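Local coordinates for MHC class I protein (Ginglymostoma cirratum, PDB 6LUP) that probably presents peptides to T cells at the cell surface, as an MHC class I heavy chain of the nurse shark, at residues T221-V226 against I236-E241. Residues are numbered along the deposited sequence; the frame is centred on the assembly and turned at random.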
loop_
_atom_site.group_PDB
_atom_site.type_symbol
_atom_site.label_atom_id
_atom_site.label_comp_id
_atom_site.label_asym_id
_atom_site.label_seq_id
_atom_site.Cartn_x
_atom_site.Cartn_y
_atom_site.Cartn_z
ATOM N N THR A 221 0.993 -13.027 22.122
ATOM C CA THR A 221 0.861 -13.764 20.879
ATOM C C THR A 221 1.673 -13.067 19.787
ATOM O O THR A 221 1.772 -11.834 19.765
ATOM C CB THR A 221 -0.629 -13.936 20.488
ATOM O OG1 THR A 221 -0.730 -14.678 19.270
ATOM C CG2 THR A 221 -1.338 -12.585 20.340
ATOM N N GLU A 222 2.269 -13.856 18.899
ATOM C CA GLU A 222 3.140 -13.307 17.863
ATOM C C GLU A 222 2.447 -13.202 16.501
ATOM O O GLU A 222 1.834 -14.159 16.022
ATOM C CB GLU A 222 4.434 -14.112 17.764
ATOM C CG GLU A 222 5.566 -13.357 17.085
ATOM C CD GLU A 222 6.880 -13.447 17.841
ATOM O OE1 GLU A 222 7.121 -14.468 18.524
ATOM O OE2 GLU A 222 7.677 -12.486 17.749
ATOM N N SER A 223 2.553 -12.030 15.885
ATOM C CA SER A 223 1.873 -11.773 14.626
ATOM C C SER A 223 2.763 -11.050 13.626
ATOM O O SER A 223 3.419 -10.064 13.963
ATOM C CB SER A 223 0.589 -10.976 14.867
ATOM O OG SER A 223 -0.050 -10.660 13.643
ATOM N N THR A 224 2.770 -11.549 12.394
ATOM C CA THR A 224 3.467 -10.889 11.294
ATOM C C THR A 224 2.795 -9.565 10.955
ATOM O O THR A 224 3.437 -8.653 10.441
ATOM C CB THR A 224 3.473 -11.745 10.009
ATOM O OG1 THR A 224 2.126 -12.050 9.613
ATOM C CG2 THR A 224 4.270 -13.025 10.204
ATOM N N GLY A 225 1.501 -9.470 11.255
ATOM C CA GLY A 225 0.672 -8.380 10.766
ATOM C C GLY A 225 0.219 -8.712 9.358
ATOM O O GLY A 225 0.737 -9.642 8.733
ATOM N N VAL A 226 -0.754 -7.964 8.855
ATOM C CA VAL A 226 -1.228 -8.172 7.491
ATOM C C VAL A 226 -0.126 -7.768 6.500
ATOM O O VAL A 226 0.564 -6.765 6.696
ATOM C CB VAL A 226 -2.580 -7.454 7.232
ATOM C CG1 VAL A 226 -2.469 -5.955 7.484
ATOM C CG2 VAL A 226 -3.095 -7.727 5.823
ATOM N N ILE A 236 -1.833 -13.131 6.766
ATOM C CA ILE A 236 -1.380 -12.855 8.126
ATOM C C ILE A 236 -1.117 -14.158 8.879
ATOM O O ILE A 236 -1.837 -15.148 8.705
ATOM C CB ILE A 236 -2.374 -11.950 8.903
ATOM C CG1 ILE A 236 -1.808 -11.588 10.285
ATOM C CG2 ILE A 236 -3.761 -12.581 8.978
ATOM C CD1 ILE A 236 -2.535 -10.457 10.986
ATOM N N HIS A 237 -0.065 -14.146 9.693
ATOM C CA HIS A 237 0.274 -15.271 10.553
ATOM C C HIS A 237 0.200 -14.814 11.999
ATOM O O HIS A 237 0.883 -13.864 12.384
ATOM C CB HIS A 237 1.689 -15.776 10.255
ATOM C CG HIS A 237 1.852 -16.384 8.896
ATOM N ND1 HIS A 237 2.250 -17.690 8.710
ATOM C CD2 HIS A 237 1.682 -15.864 7.657
ATOM C CE1 HIS A 237 2.319 -17.949 7.416
ATOM N NE2 HIS A 237 1.975 -16.859 6.755
ATOM N N ARG A 238 -0.648 -15.468 12.787
ATOM C CA ARG A 238 -0.608 -15.304 14.238
ATOM C C ARG A 238 -0.284 -16.627 14.921
ATOM O O ARG A 238 -0.991 -17.621 14.747
ATOM C CB ARG A 238 -1.902 -14.708 14.799
ATOM C CG ARG A 238 -1.730 -14.229 16.233
ATOM C CD ARG A 238 -2.992 -13.632 16.832
ATOM N NE ARG A 238 -3.335 -12.334 16.258
ATOM C CZ ARG A 238 -2.723 -11.185 16.542
ATOM N NH1 ARG A 238 -1.709 -11.148 17.394
ATOM N NH2 ARG A 238 -3.129 -10.065 15.963
ATOM N N SER A 239 0.794 -16.624 15.698
ATOM C CA SER A 239 1.275 -17.832 16.361
ATOM C C SER A 239 1.547 -17.619 17.847
ATOM O O SER A 239 1.936 -16.529 18.280
ATOM C CB SER A 239 2.535 -18.357 15.672
ATOM O OG SER A 239 3.544 -17.363 15.648
ATOM N N THR A 240 1.337 -18.682 18.616
ATOM C CA THR A 240 1.602 -18.668 20.045
ATOM C C THR A 240 2.482 -19.851 20.442
ATOM O O THR A 240 2.649 -20.798 19.666
ATOM C CB THR A 240 0.294 -18.667 20.869
ATOM O OG1 THR A 240 0.586 -18.306 22.224
ATOM C CG2 THR A 240 -0.401 -20.035 20.832
ATOM N N GLU A 241 3.042 -19.777 21.650
ATOM C CA GLU A 241 3.847 -20.859 22.214
ATOM C C GLU A 241 3.002 -22.103 22.485
ATOM O O GLU A 241 1.828 -22.004 22.851
ATOM C CB GLU A 241 4.558 -20.398 23.487
ATOM C CG GLU A 241 5.729 -19.453 23.241
ATOM C CD GLU A 241 7.007 -20.166 22.814
ATOM O OE1 GLU A 241 8.099 -19.631 23.104
ATOM O OE2 GLU A 241 6.935 -21.252 22.196
#
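E222 and S239 face each other as an antiparallel hydrogen-bonded pair, with E222 N giving to S239 O at 2.8 Å and S239 N to E222 O at 2.7 Å. On the next, non-hydrogen-bonded pair, R238 reaches across S223. Its CG lies anti to the backbone N (chi1 -166°), the chain bends at chi3 (-71°), which turns NE, and the guanidinium lies over S223, whose CB is 3.3 Å above one face, offset toward the rim. T221 crosses the arginine chain at about a right angle: its OG1 comes within 3.2 Å of R238 CG, while its CG2 meets R238 NH1. Beyond this pair the regular pattern gives way. T224 N still donates to H237 O (3.0 Å), but the return bond ends on a side chain, H237 N giving to T224 OG1 at 3.0 Å. OG1 lies between the backbone N and the carbonyl carbon (chi1 58°); the hydroxyl accepts in the place of a backbone carbonyl and itself donates to G225 O. The two strands form a hairpin at one border of the 183-189, 194-202, 234-241, 222-228 sheet, part of the immunoglobulin C1-set domain that class I heavy chains carry next to the membrane. An ST turn, in which S223 OG accepts from G225 N, lies at the break, and I236 CD1 packs against both S223 OG and G225 C, each at 3.6 Å. Further out, R238 NE is hydrogen-bonded to V209 O, and H237 ND1 to an aromatic side chain of another protein's chain.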